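Local atomic coordinates of MamA (Candidatus Magnetobacterium bavaricum, PDB entry 3VTX), a protein that belongs to the tetratricopeptide repeat (TPR) family, whose arrays of antiparallel helix pairs commonly act as scaffolds for protein-protein interaction. Residues L149-E152 with D158-V161; A109-G114 with P138-A143; L115-D118 with D124-I127. All coordinates share one frame; numbering follows the deposited sequence.

Contact 1. Residues L149-E152 with D158-V161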
loop_
_atom_site.group_PDB
_atom_site.type_symbol
_atom_site.label_atom_id
_atom_site.label_comp_id
_atom_site.label_asym_id
_atom_site.label_seq_id
_atom_site.Cartn_x
_atom_site.Cartn_y
_atom_site.Cartn_z
ATOM N N LEU A 149 0.401 15.151 -12.465
ATOM C CA LEU A 149 0.468 14.196 -13.589
ATOM C C LEU A 149 -0.965 13.881 -14.079
ATOM O O LEU A 149 -1.228 13.740 -15.285
ATOM C CB LEU A 149 1.171 12.959 -13.191
ATOM C CG LEU A 149 1.267 11.815 -14.256
ATOM C CD1 LEU A 149 2.191 12.322 -15.376
ATOM C CD2 LEU A 149 1.827 10.535 -13.674
ATOM N N ALA A 150 -1.880 13.733 -13.141
ATOM C CA ALA A 150 -3.304 13.468 -13.497
ATOM C C ALA A 150 -3.881 14.595 -14.315
ATOM O O ALA A 150 -4.612 14.334 -15.298
ATOM C CB ALA A 150 -4.161 13.163 -12.262
ATOM N N TYR A 151 -3.601 15.842 -13.951
ATOM C CA TYR A 151 -4.038 16.979 -14.766
ATOM C C TYR A 151 -3.411 16.984 -16.154
ATOM O O TYR A 151 -4.110 17.264 -17.114
ATOM C CB TYR A 151 -3.784 18.331 -14.065
ATOM C CG TYR A 151 -4.868 18.643 -13.120
ATOM C CD1 TYR A 151 -6.165 18.937 -13.561
ATOM C CD2 TYR A 151 -4.613 18.755 -11.740
ATOM C CE1 TYR A 151 -7.153 19.215 -12.636
ATOM C CE2 TYR A 151 -5.609 19.035 -10.820
ATOM C CZ TYR A 151 -6.869 19.307 -11.278
ATOM O OH TYR A 151 -7.896 19.534 -10.390
ATOM N N GLU A 152 -2.118 16.645 -16.279
ATOM C CA GLU A 152 -1.527 16.456 -17.598
ATOM C C GLU A 152 -2.282 15.365 -18.380
ATOM O O GLU A 152 -2.480 15.506 -19.601
ATOM C CB GLU A 152 -0.014 16.180 -17.478
ATOM C CG GLU A 152 0.557 15.407 -18.673
ATOM C CD GLU A 152 0.974 16.249 -19.900
ATOM O OE1 GLU A 152 0.573 17.418 -19.900
ATOM O OE2 GLU A 152 1.698 15.657 -20.840
ATOM N N ASP A 158 -1.923 23.739 -17.614
ATOM C CA ASP A 158 -1.778 24.837 -16.641
ATOM C C ASP A 158 -2.037 24.398 -15.210
ATOM O O ASP A 158 -1.256 24.747 -14.346
ATOM C CB ASP A 158 -2.752 25.991 -16.990
ATOM C CG ASP A 158 -2.359 26.763 -18.240
ATOM O OD1 ASP A 158 -1.208 26.689 -18.731
ATOM O OD2 ASP A 158 -3.260 27.584 -18.697
ATOM N N GLU A 159 -3.064 23.591 -14.980
ATOM C CA GLU A 159 -3.368 23.055 -13.658
ATOM C C GLU A 159 -2.253 22.079 -13.240
ATOM O O GLU A 159 -1.849 22.084 -12.103
ATOM C CB GLU A 159 -4.701 22.316 -13.576
ATOM C CG GLU A 159 -5.946 23.120 -13.363
ATOM C CD GLU A 159 -5.866 24.093 -12.184
ATOM O OE1 GLU A 159 -6.008 23.681 -11.001
ATOM O OE2 GLU A 159 -5.653 25.266 -12.488
ATOM N N ALA A 160 -1.726 21.299 -14.207
ATOM C CA ALA A 160 -0.631 20.381 -13.941
ATOM C C ALA A 160 0.539 21.140 -13.379
ATOM O O ALA A 160 1.033 20.791 -12.338
ATOM C CB ALA A 160 -0.207 19.546 -15.211
ATOM N N VAL A 161 0.936 22.225 -14.050
ATOM C CA VAL A 161 2.124 22.941 -13.653
ATOM C C VAL A 161 1.886 23.678 -12.328
ATOM O O VAL A 161 2.787 23.727 -11.499
ATOM C CB VAL A 161 2.563 23.928 -14.765
ATOM C CG1 VAL A 161 3.562 24.918 -14.214
ATOM C CG2 VAL A 161 3.110 23.153 -15.975
#
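Tyr151 and Ala160 mark the closest approach of the two helices, with their CA atoms 4.9 Å apart, and the tight part of the contact is built round them. The methyl group of Ala160 lies against the opposing backbone, its CB 3.6 Å from the N of Glu152, while the CB of Tyr151 comes equally near to the backbone N of Ala160. The CB atoms of Tyr151 and Ala160 are in contact at 3.9 Å; with nothing beyond its methyl group, Ala160 lets the backbones come this near. This is a worked example of the TPR helical hairpin, in which an alanine near the start of the second helix lets it come close to the first. The tight part extends to the Tyr151 ring. Its CG is turned anti to the carbonyl carbon (chi1 -83°), which carries the ring alongside Glu159. There a CH-pi contact forms over one face, the CB of Glu159 lying 3.8 Å from the Tyr151 ring centroid and 17° off its normal.

The looser side belongs to the polar ends of the two glutamates, both partly exposed. Beyond its CB the Glu159 chain bends, and its carboxylate forms a salt bridge with Lys162 of its own helix. On the other flank Glu152 adds little more than its CB, 4.1 Å from the CB of Ala160, and its carboxylate pairs with Arg157.

The hairpin of helices 141-153 and 157-169 leans on the preceding pair: Ile127 of helix 123-136 meets Ala150 and the Tyr151 face opposite Glu159, and Asp118 of helix 107-119 touches Leu149 and Ala150.

Contact 2. Residues A109-G114 with P138-A143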
loop_
_atom_site.group_PDB
_atom_site.type_symbol
_atom_site.label_atom_id
_atom_site.label_comp_id
_atom_site.label_asym_id
_atom_site.label_seq_id
_atom_site.Cartn_x
_atom_site.Cartn_y
_atom_site.Cartn_z
ATOM N N ALA A 109 -3.726 4.132 1.690
ATOM C CA ALA A 109 -4.736 3.533 0.875
ATOM C C ALA A 109 -5.292 4.488 -0.129
ATOM O O ALA A 109 -5.523 4.078 -1.279
ATOM C CB ALA A 109 -5.880 2.964 1.775
ATOM N N TYR A 110 -5.552 5.739 0.260
ATOM C CA TYR A 110 -6.090 6.694 -0.684
ATOM C C TYR A 110 -5.006 6.954 -1.765
ATOM O O TYR A 110 -5.347 7.090 -2.945
ATOM C CB TYR A 110 -6.397 8.028 -0.087
ATOM C CG TYR A 110 -7.703 8.083 0.694
ATOM C CD1 TYR A 110 -7.670 8.106 2.061
ATOM C CD2 TYR A 110 -8.918 8.107 0.051
ATOM C CE1 TYR A 110 -8.873 8.185 2.788
ATOM C CE2 TYR A 110 -10.145 8.176 0.785
ATOM C CZ TYR A 110 -10.065 8.194 2.159
ATOM O OH TYR A 110 -11.265 8.335 2.932
ATOM N N TYR A 111 -3.741 7.063 -1.354
ATOM C CA TYR A 111 -2.643 7.339 -2.321
ATOM C C TYR A 111 -2.528 6.193 -3.331
ATOM O O TYR A 111 -2.572 6.417 -4.545
ATOM C CB TYR A 111 -1.319 7.664 -1.680
ATOM C CG TYR A 111 -0.292 8.171 -2.650
ATOM C CD1 TYR A 111 -0.590 9.280 -3.413
ATOM C CD2 TYR A 111 0.868 7.511 -2.876
ATOM C CE1 TYR A 111 0.317 9.758 -4.372
ATOM C CE2 TYR A 111 1.782 7.968 -3.855
ATOM C CZ TYR A 111 1.474 9.092 -4.568
ATOM O OH TYR A 111 2.396 9.526 -5.510
ATOM N N LYS A 112 -2.499 4.976 -2.837
ATOM C CA LYS A 112 -2.448 3.809 -3.727
ATOM C C LYS A 112 -3.656 3.755 -4.661
ATOM O O LYS A 112 -3.525 3.431 -5.882
ATOM C CB LYS A 112 -2.339 2.477 -2.939
ATOM C CG LYS A 112 -0.985 2.153 -2.305
ATOM C CD LYS A 112 0.150 1.650 -3.233
ATOM C CE LYS A 112 1.068 0.645 -2.467
ATOM N NZ LYS A 112 2.253 0.259 -3.299
ATOM N N LEU A 113 -4.862 4.060 -4.150
ATOM C CA LEU A 113 -6.079 4.041 -4.933
ATOM C C LEU A 113 -5.976 5.051 -6.037
ATOM O O LEU A 113 -6.314 4.777 -7.179
ATOM C CB LEU A 113 -7.322 4.365 -4.025
ATOM C CG LEU A 113 -8.599 4.413 -4.811
ATOM C CD1 LEU A 113 -9.037 2.987 -5.398
ATOM C CD2 LEU A 113 -9.706 4.963 -3.814
ATOM N N GLY A 114 -5.431 6.202 -5.704
ATOM C CA GLY A 114 -5.195 7.220 -6.710
ATOM C C GLY A 114 -4.205 6.782 -7.810
ATOM O O GLY A 114 -4.466 6.994 -9.026
ATOM N N PRO A 138 -0.679 16.718 4.547
ATOM C CA PRO A 138 -0.333 17.826 3.638
ATOM C C PRO A 138 1.142 17.978 3.340
ATOM O O PRO A 138 1.530 18.683 2.370
ATOM C CB PRO A 138 -0.937 19.056 4.344
ATOM C CG PRO A 138 -1.087 18.657 5.746
ATOM C CD PRO A 138 -1.239 17.181 5.819
ATOM N N GLY A 139 2.017 17.353 4.113
ATOM C CA GLY A 139 3.440 17.363 3.819
ATOM C C GLY A 139 3.967 16.326 2.812
ATOM O O GLY A 139 5.131 16.285 2.508
ATOM N N PHE A 140 3.080 15.456 2.343
ATOM C CA PHE A 140 3.479 14.407 1.395
ATOM C C PHE A 140 3.636 14.983 -0.040
ATOM O O PHE A 140 2.647 15.114 -0.762
ATOM C CB PHE A 140 2.457 13.274 1.389
ATOM C CG PHE A 140 2.874 12.111 0.491
ATOM C CD1 PHE A 140 4.163 11.670 0.437
ATOM C CD2 PHE A 140 1.918 11.444 -0.240
ATOM C CE1 PHE A 140 4.523 10.592 -0.362
ATOM C CE2 PHE A 140 2.309 10.392 -1.078
ATOM C CZ PHE A 140 3.542 9.956 -1.116
ATOM N N ILE A 141 4.865 15.230 -0.392
ATOM C CA ILE A 141 5.218 15.972 -1.623
ATOM C C ILE A 141 4.744 15.226 -2.889
ATOM O O ILE A 141 4.198 15.844 -3.819
ATOM C CB ILE A 141 6.733 16.250 -1.674
ATOM C CG1 ILE A 141 7.132 17.278 -0.553
ATOM C CG2 ILE A 141 7.192 16.936 -3.034
ATOM C CD1 ILE A 141 8.455 17.065 -0.121
ATOM N N ARG A 142 4.923 13.931 -2.935
ATOM C CA ARG A 142 4.604 13.221 -4.150
ATOM C C ARG A 142 3.129 13.281 -4.497
ATOM O O ARG A 142 2.798 13.193 -5.651
ATOM C CB ARG A 142 5.081 11.753 -4.106
ATOM C CG ARG A 142 5.268 11.236 -5.538
ATOM C CD ARG A 142 5.837 9.852 -5.553
ATOM N NE ARG A 142 6.181 9.352 -6.857
ATOM C CZ ARG A 142 5.456 8.544 -7.617
ATOM N NH1 ARG A 142 5.901 8.134 -8.795
ATOM N NH2 ARG A 142 4.257 8.183 -7.251
ATOM N N ALA A 143 2.224 13.433 -3.544
ATOM C CA ALA A 143 0.835 13.558 -3.862
ATOM C C ALA A 143 0.556 14.770 -4.716
ATOM O O ALA A 143 -0.305 14.734 -5.624
ATOM C CB ALA A 143 -0.012 13.537 -2.601
#
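Tyr111 and Phe140 meet as a T-shaped pair, the edge of the phenylalanine directed at the face of the tyrosine. Their planes stand at 85° and their centroids are 4.9 Å apart, with Phe140 CE2 placed over the middle of the Tyr111 ring, 3.5 Å above its plane. Phe140 reaches this position with CG anti to its own backbone N (chi1 -176°).

Arg142 comes to the same ring at its hydroxyl end, crossing it at about a right angle. The NH2 of Arg142 donates to the OH of Tyr111 over 2.9 Å, in a bent bond of 146° that leaves the hydroxyl somewhat tilted from the guanidinium plane. The aliphatic part of the arginine passes beside the same oxygen, Arg142 CG lying 3.3 Å from Tyr111 OH.

The arrangement illustrates how TPR arrays are assembled, the first helices of consecutive repeats, here 107-119 and 141-153, lying next to one another. Close to the start of the second of these, Ala143 packs obliquely on the tyrosine, its CA 3.9 Å from Tyr111 CE1. The stronger polar partner of the hydroxyl is Ser146 OG, one turn further along helix 141-153, which also pairs with the carbonyl of Arg142, and Tyr130 of helix 123-136 adds another aromatic neighbour.

Contact 3. Residues L115-D118 with D124-I127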
loop_
_atom_site.group_PDB
_atom_site.type_symbol
_atom_site.label_atom_id
_atom_site.label_comp_id
_atom_site.label_asym_id
_atom_site.label_seq_id
_atom_site.Cartn_x
_atom_site.Cartn_y
_atom_site.Cartn_z
ATOM N N LEU A 115 -3.142 6.091 -7.395
ATOM C CA LEU A 115 -2.151 5.562 -8.323
ATOM C C LEU A 115 -2.839 4.565 -9.250
ATOM O O LEU A 115 -2.597 4.574 -10.498
ATOM C CB LEU A 115 -0.991 4.897 -7.620
ATOM C CG LEU A 115 -0.085 5.874 -6.858
ATOM C CD1 LEU A 115 1.006 5.019 -6.159
ATOM C CD2 LEU A 115 0.594 7.001 -7.739
ATOM N N VAL A 116 -3.659 3.698 -8.706
ATOM C CA VAL A 116 -4.355 2.698 -9.513
ATOM C C VAL A 116 -5.293 3.419 -10.546
ATOM O O VAL A 116 -5.198 3.126 -11.775
ATOM C CB VAL A 116 -5.126 1.707 -8.677
ATOM C CG1 VAL A 116 -5.871 0.665 -9.595
ATOM C CG2 VAL A 116 -4.247 0.940 -7.748
ATOM N N TYR A 117 -6.109 4.345 -10.098
ATOM C CA TYR A 117 -7.017 5.087 -10.993
ATOM C C TYR A 117 -6.269 5.827 -12.069
ATOM O O TYR A 117 -6.583 5.718 -13.244
ATOM C CB TYR A 117 -7.830 6.061 -10.230
ATOM C CG TYR A 117 -9.057 5.468 -9.535
ATOM C CD1 TYR A 117 -9.948 4.583 -10.172
ATOM C CD2 TYR A 117 -9.379 5.927 -8.261
ATOM C CE1 TYR A 117 -11.076 4.118 -9.487
ATOM C CE2 TYR A 117 -10.516 5.445 -7.600
ATOM C CZ TYR A 117 -11.331 4.575 -8.228
ATOM O OH TYR A 117 -12.447 4.163 -7.526
ATOM N N ASP A 118 -5.154 6.439 -11.712
ATOM C CA ASP A 118 -4.457 7.211 -12.728
ATOM C C ASP A 118 -3.874 6.262 -13.788
ATOM O O ASP A 118 -3.837 6.629 -14.982
ATOM C CB ASP A 118 -3.356 8.068 -12.162
ATOM C CG ASP A 118 -2.995 9.284 -13.102
ATOM O OD1 ASP A 118 -3.924 9.973 -13.531
ATOM O OD2 ASP A 118 -1.762 9.413 -13.405
ATOM N N ASP A 124 -9.892 11.937 -12.965
ATOM C CA ASP A 124 -10.634 12.624 -11.941
ATOM C C ASP A 124 -10.810 11.840 -10.638
ATOM O O ASP A 124 -10.699 12.395 -9.561
ATOM C CB ASP A 124 -12.036 12.953 -12.422
ATOM C CG ASP A 124 -12.066 13.918 -13.582
ATOM O OD1 ASP A 124 -11.235 14.791 -13.713
ATOM O OD2 ASP A 124 -13.008 13.795 -14.390
ATOM N N LYS A 125 -11.046 10.565 -10.741
ATOM C CA LYS A 125 -11.018 9.699 -9.556
ATOM C C LYS A 125 -9.691 9.687 -8.854
ATOM O O LYS A 125 -9.625 9.607 -7.641
ATOM C CB LYS A 125 -11.459 8.296 -9.885
ATOM C CG LYS A 125 -13.035 8.240 -10.212
ATOM C CD LYS A 125 -13.538 6.887 -10.283
ATOM C CE LYS A 125 -15.118 6.967 -10.439
ATOM N NZ LYS A 125 -15.483 5.618 -10.818
ATOM N N ALA A 126 -8.631 9.698 -9.645
ATOM C CA ALA A 126 -7.320 9.791 -9.042
ATOM C C ALA A 126 -7.108 11.084 -8.284
ATOM O O ALA A 126 -6.629 11.062 -7.132
ATOM C CB ALA A 126 -6.267 9.596 -10.119
ATOM N N ILE A 127 -7.462 12.215 -8.898
ATOM C CA ILE A 127 -7.301 13.501 -8.245
ATOM C C ILE A 127 -8.097 13.484 -6.911
ATOM O O ILE A 127 -7.594 14.017 -5.910
ATOM C CB ILE A 127 -7.651 14.638 -9.163
ATOM C CG1 ILE A 127 -6.631 14.713 -10.299
ATOM C CG2 ILE A 127 -7.752 15.984 -8.330
ATOM C CD1 ILE A 127 -7.129 15.486 -11.590
#
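The backbones of two antiparallel helices converge at Tyr117 and Ala126, whose CA atoms are 5.1 Å apart. Ala126 fills this narrow gap with a single methyl group, its CB 3.7 Å from the N of Asp118 and 3.9 Å from the CB of Tyr117. Small residues where the helices meet are a hallmark of TPR hairpins; the carbonyl O of Gly114, one turn before Asp118, also packs on the Ala126 methyl.

Beside the crossing, Lys125 covers one face of the Tyr117 ring. Its CB stands 3.6 Å from the centroid of that ring and 15° off the normal, a CH-pi contact. With CG anti to the carbonyl carbon (chi1 -70°) and the chain extended beyond it, the lysine runs obliquely over the tyrosine, and its CD settles 3.8 Å from Tyr117 CZ, so that aliphatic carbons rather than the charge supply the cover. Asp118, on the far flank, packs its CB 3.9 Å from the CB of Ala126, while its OD1 is hydrogen-bonded to ND1 of His123. Tyr130, further along helix 123-136, touches Leu115 and Asp118.

Helix 89-102 packs on the first helix of this hairpin: Ile93 and Gln97 touch Tyr117, and Ile93 and Leu96 meet Val116. On the second helix, Asp124 forms a salt bridge with Lys154, just past helix 141-153.

Overall arrangement
Contacts 1 and 3 are versions of one design, the hairpin inside a TPR, each with a tyrosine beside an alanine and a CH-pi cover, given by a glutamate in contact 1 and a lysine in contact 3. The centres of contacts 1, 3 and 2 lie about 24, 15 and 11 Å from the centre of the chain. Contact 2, the most central, differs in kind: it bridges successive repeats with an aromatic pair and a hydrogen bond. It shares helix 107-119 with contact 3 and helix 141-153 with contact 1. None is wholly buried; each joins buried residues to more exposed ones. Contact 3 touches both others, whereas contacts 1 and 2 do not meet.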